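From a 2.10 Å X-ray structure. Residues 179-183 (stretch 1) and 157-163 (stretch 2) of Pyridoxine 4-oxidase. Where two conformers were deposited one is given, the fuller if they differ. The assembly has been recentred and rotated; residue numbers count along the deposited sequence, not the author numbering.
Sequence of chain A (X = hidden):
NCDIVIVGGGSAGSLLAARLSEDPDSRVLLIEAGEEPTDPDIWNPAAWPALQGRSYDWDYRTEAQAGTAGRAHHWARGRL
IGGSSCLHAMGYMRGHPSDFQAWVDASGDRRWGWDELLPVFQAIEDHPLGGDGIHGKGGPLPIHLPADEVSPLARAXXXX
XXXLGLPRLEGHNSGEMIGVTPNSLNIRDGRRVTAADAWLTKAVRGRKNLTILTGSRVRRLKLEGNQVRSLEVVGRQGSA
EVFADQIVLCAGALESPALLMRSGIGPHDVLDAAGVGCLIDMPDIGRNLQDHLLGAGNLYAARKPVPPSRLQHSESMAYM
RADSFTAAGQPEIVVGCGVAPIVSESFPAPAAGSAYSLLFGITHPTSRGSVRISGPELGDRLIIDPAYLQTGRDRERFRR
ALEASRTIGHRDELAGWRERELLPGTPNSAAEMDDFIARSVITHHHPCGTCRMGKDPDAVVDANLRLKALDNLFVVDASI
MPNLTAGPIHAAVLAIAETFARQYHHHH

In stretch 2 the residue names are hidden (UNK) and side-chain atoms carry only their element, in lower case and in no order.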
ATOM      1  N   GLY A 179      10.876 -10.521  13.769  1.00  8.63           N
ATOM      2  CA  GLY A 179      10.425 -11.470  14.781  1.00  7.36           C
ATOM      3  C   GLY A 179       9.291 -12.315  14.227  1.00 12.34           C
ATOM      4  O   GLY A 179       9.100 -12.353  13.007  1.00  7.84           O
ATOM      5  N   VAL A 180       8.555 -12.999  15.107  1.00 12.47           N
ATOM      6  CA  VAL A 180       7.397 -13.789  14.688  1.00 14.32           C
ATOM      7  C   VAL A 180       6.159 -13.327  15.459  1.00  9.62           C
ATOM      8  O   VAL A 180       6.258 -12.997  16.643  1.00  8.98           O
ATOM      9  CB  VAL A 180       7.618 -15.314  14.858  1.00 16.91           C
ATOM     10  CG1 VAL A 180       8.672 -15.822  13.881  1.00 14.03           C
ATOM     11  CG2 VAL A 180       8.003 -15.655  16.292  1.00 11.01           C
ATOM     12  N   THR A 181       5.013 -13.267  14.772  1.00  5.37           N
ATOM     13  CA  THR A 181       3.780 -12.734  15.357  1.00  9.15           C
ATOM     14  C   THR A 181       2.657 -12.863  14.342  1.00  9.74           C
ATOM     15  O   THR A 181       2.902 -12.794  13.134  1.00 11.36           O
ATOM     16  CB  THR A 181       3.934 -11.228  15.772  1.00 11.42           C
ATOM     17  OG1 THR A 181       2.712 -10.727  16.342  1.00  7.16           O
ATOM     18  CG2 THR A 181       4.297 -10.375  14.577  1.00  7.41           C
ATOM     19  N   PRO A 182       1.417 -13.070  14.819  1.00 10.92           N
ATOM     20  CA  PRO A 182       0.292 -12.889  13.896  1.00 12.60           C
ATOM     21  C   PRO A 182       0.257 -11.433  13.440  1.00 12.23           C
ATOM     22  O   PRO A 182       0.583 -10.550  14.242  1.00 10.09           O
ATOM     23  CB  PRO A 182      -0.941 -13.164  14.775  1.00 11.92           C
ATOM     24  CG  PRO A 182      -0.431 -13.949  15.946  1.00  9.93           C
ATOM     25  CD  PRO A 182       0.985 -13.480  16.169  1.00 12.34           C
ATOM     26  N   ASN A 183      -0.123 -11.180  12.189  1.00  6.45           N
ATOM     27  CA  ASN A 183      -0.297  -9.808  11.724  1.00  8.08           C
ATOM     28  C   ASN A 183      -1.379  -9.097  12.517  1.00  9.17           C
ATOM     29  O   ASN A 183      -2.429  -9.676  12.787  1.00  9.06           O
ATOM     30  CB  ASN A 183      -0.695  -9.785  10.246  1.00 11.11           C
ATOM     31  CG  ASN A 183       0.301 -10.512   9.362  1.00  9.73           C
ATOM     32  OD1 ASN A 183       1.477 -10.598   9.691  1.00  9.34           O
ATOM     33  ND2 ASN A 183      -0.174 -11.046   8.238  1.00  8.30           N
ATOM     34  N   UNK A 157       3.729 -22.225  12.082  1.00  5.22           N
ATOM     35  CA  UNK A 157       4.692 -21.439  11.330  1.00  8.37           C
ATOM     36  C   UNK A 157       5.442 -20.540  12.306  1.00 10.17           C
ATOM     37  O   UNK A 157       6.676 -20.436  12.265  1.00  7.71           O
ATOM     38  c   UNK A 157       6.420 -18.996   7.904  1.00  5.47           C
ATOM     39  c   UNK A 157       3.945 -20.613  10.292  1.00  6.83           C
ATOM     40  c   UNK A 157       5.434 -17.267   9.270  1.00 14.10           C
ATOM     41  c   UNK A 157       5.656 -19.952   8.572  1.00 10.13           C
ATOM     42  c   UNK A 157       4.787 -19.584   9.596  1.00  7.28           C
ATOM     43  c   UNK A 157       6.308 -17.649   8.257  1.00  8.21           C
ATOM     44  c   UNK A 157       4.672 -18.236   9.930  1.00  9.07           C
ATOM     45  N   UNK A 158       4.686 -19.918  13.202  1.00  5.92           N
ATOM     46  CA  UNK A 158       5.254 -18.997  14.184  1.00 10.82           C
ATOM     47  C   UNK A 158       6.266 -19.732  15.062  1.00 13.78           C
ATOM     48  O   UNK A 158       7.360 -19.222  15.309  1.00  9.99           O
ATOM     49  c   UNK A 158       4.649 -17.698  16.309  1.00 10.47           C
ATOM     50  c   UNK A 158       2.272 -16.566  14.747  1.00  3.45           C
ATOM     51  c   UNK A 158       4.131 -18.297  14.996  1.00 12.45           C
ATOM     52  c   UNK A 158       3.510 -17.177  14.152  1.00  9.38           C
ATOM     53  N   UNK A 159       5.912 -20.942  15.494  1.00 10.43           N
ATOM     54  CA  UNK A 159       6.823 -21.795  16.262  1.00  9.80           C
ATOM     55  C   UNK A 159       8.094 -22.155  15.489  1.00 14.32           C
ATOM     56  O   UNK A 159       9.185 -22.201  16.056  1.00 13.24           O
ATOM     57  c   UNK A 159       5.133 -22.897  17.823  1.00 19.21           C
ATOM     58  c   UNK A 159       5.825 -22.436  19.092  1.00 30.74           C
ATOM     59  o   UNK A 159       7.001 -22.818  19.307  1.00 25.03           O
ATOM     60  c   UNK A 159       6.114 -23.084  16.680  1.00 10.40           C
ATOM     61  o   UNK A 159       5.196 -21.691  19.866  1.00 28.95           O
ATOM     62  N   UNK A 160       7.947 -22.435  14.197  1.00  7.94           N
ATOM     63  CA  UNK A 160       9.098 -22.766  13.365  1.00  9.07           C
ATOM     64  C   UNK A 160      10.068 -21.593  13.325  1.00  8.64           C
ATOM     65  O   UNK A 160      11.267 -21.761  13.545  1.00 11.87           O
ATOM     66  c   UNK A 160       8.643 -23.146  11.957  1.00  8.95           C
ATOM     67  N   UNK A 161       9.542 -20.404  13.043  1.00  7.08           N
ATOM     68  CA  UNK A 161      10.351 -19.198  13.082  1.00  7.36           C
ATOM     69  C   UNK A 161      11.000 -18.939  14.438  1.00  9.23           C
ATOM     70  O   UNK A 161      12.169 -18.563  14.513  1.00  8.76           O
ATOM     71  N   UNK A 162      10.231 -19.120  15.506  1.00 12.01           N
ATOM     72  CA  UNK A 162      10.722 -18.899  16.863  1.00 15.74           C
ATOM     73  C   UNK A 162      11.855 -19.858  17.221  1.00  8.02           C
ATOM     74  O   UNK A 162      12.800 -19.476  17.911  1.00 19.70           O
ATOM     75  c   UNK A 162       9.576 -19.007  17.872  1.00 10.48           C
ATOM     76  N   UNK A 163      11.758 -21.101  16.758  1.00 13.15           N
ATOM     77  CA  UNK A 163      12.800 -22.085  17.030  0.58 14.40           C
ATOM     78  C   UNK A 163      14.101 -21.696  16.339  1.00 15.48           C
ATOM     79  O   UNK A 163      15.191 -22.055  16.804  1.00 10.57           O
ATOM     80  o   UNK A 163      12.308 -23.578  15.173  0.58 14.51           O
ATOM     81  c   UNK A 163      12.366 -23.480  16.585  0.58 15.13           C
TER

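Residues 157-163 form part of a helix that begins earlier in the chain, and it packs against an irregular segment, residues 179-183. At position 157 the side chain is one carbon followed by a ring of six carbons, with no oxygen, which identifies Phe 157. Its CA-to-CB bond points sideways; the ring end comes nearer to the other segment but does not reach contact.

Position 158 carries four carbons, forked at the first, with one arm two carbons long. The bond from CA to CB points toward the loop, the short arm lies near Val 180 and the tip of the long arm reaches Pro 182. A beta-branched chain of four carbons is isoleucine, so this is Ile 158. With chi1 in m and chi2 in t, its CD1 lies 3.6 Å from Pro 182 CD and 3.7 Å from Thr 181 C, while its CG2 is 3.9 Å from Val 180 CG2.

Position 159 has three carbons, the third bearing two oxygens: a carboxylate two methylenes from CA, hence Glu 159. Its CA-to-CB bond points away from the loop, and the residue does not touch it.

At position 160 a single carbon follows CA, giving Ala 160, directed sideways and without contact here.

Position 161 has no side-chain atoms at all and is therefore Gly 161. Its phi and psi are ordinary helical values, so the backbone alone does not demand glycine, but the contact leaves no room for more: an ideal CB would point toward the loop and fall 2.6 Å from Val 180 CG1, a clash. With the hydrogen there instead, Val 180 CG1 approaches to 3.9 Å from Gly 161 CA.

Position 162 again shows one carbon, 4.0 Å from Val 180 CG2, and is Ala 162. Its amide donates to Ile 158 O at 2.9 Å (N to O).

Position 163 has one carbon and one oxygen, out of reach of the loop. This is Ser 163, whose OG turns back along the helix and donates to Ala 160 O at 2.7 Å.

The contact is thus small and apolar, burying 230 Å² over both sides with no hydrogen bond across it. Val 180 is its centre: its two methyls settle over the helix surface made by Ile 158, Gly 161 and Ala 162, the missing CB at 161 allowing the close approach. Ile 158 extends the packing along the loop to Pro 182, whereas the CA-to-CB bond of Thr 181 points away from the helix.

Stretch 2 (157-163) FIEAGAS
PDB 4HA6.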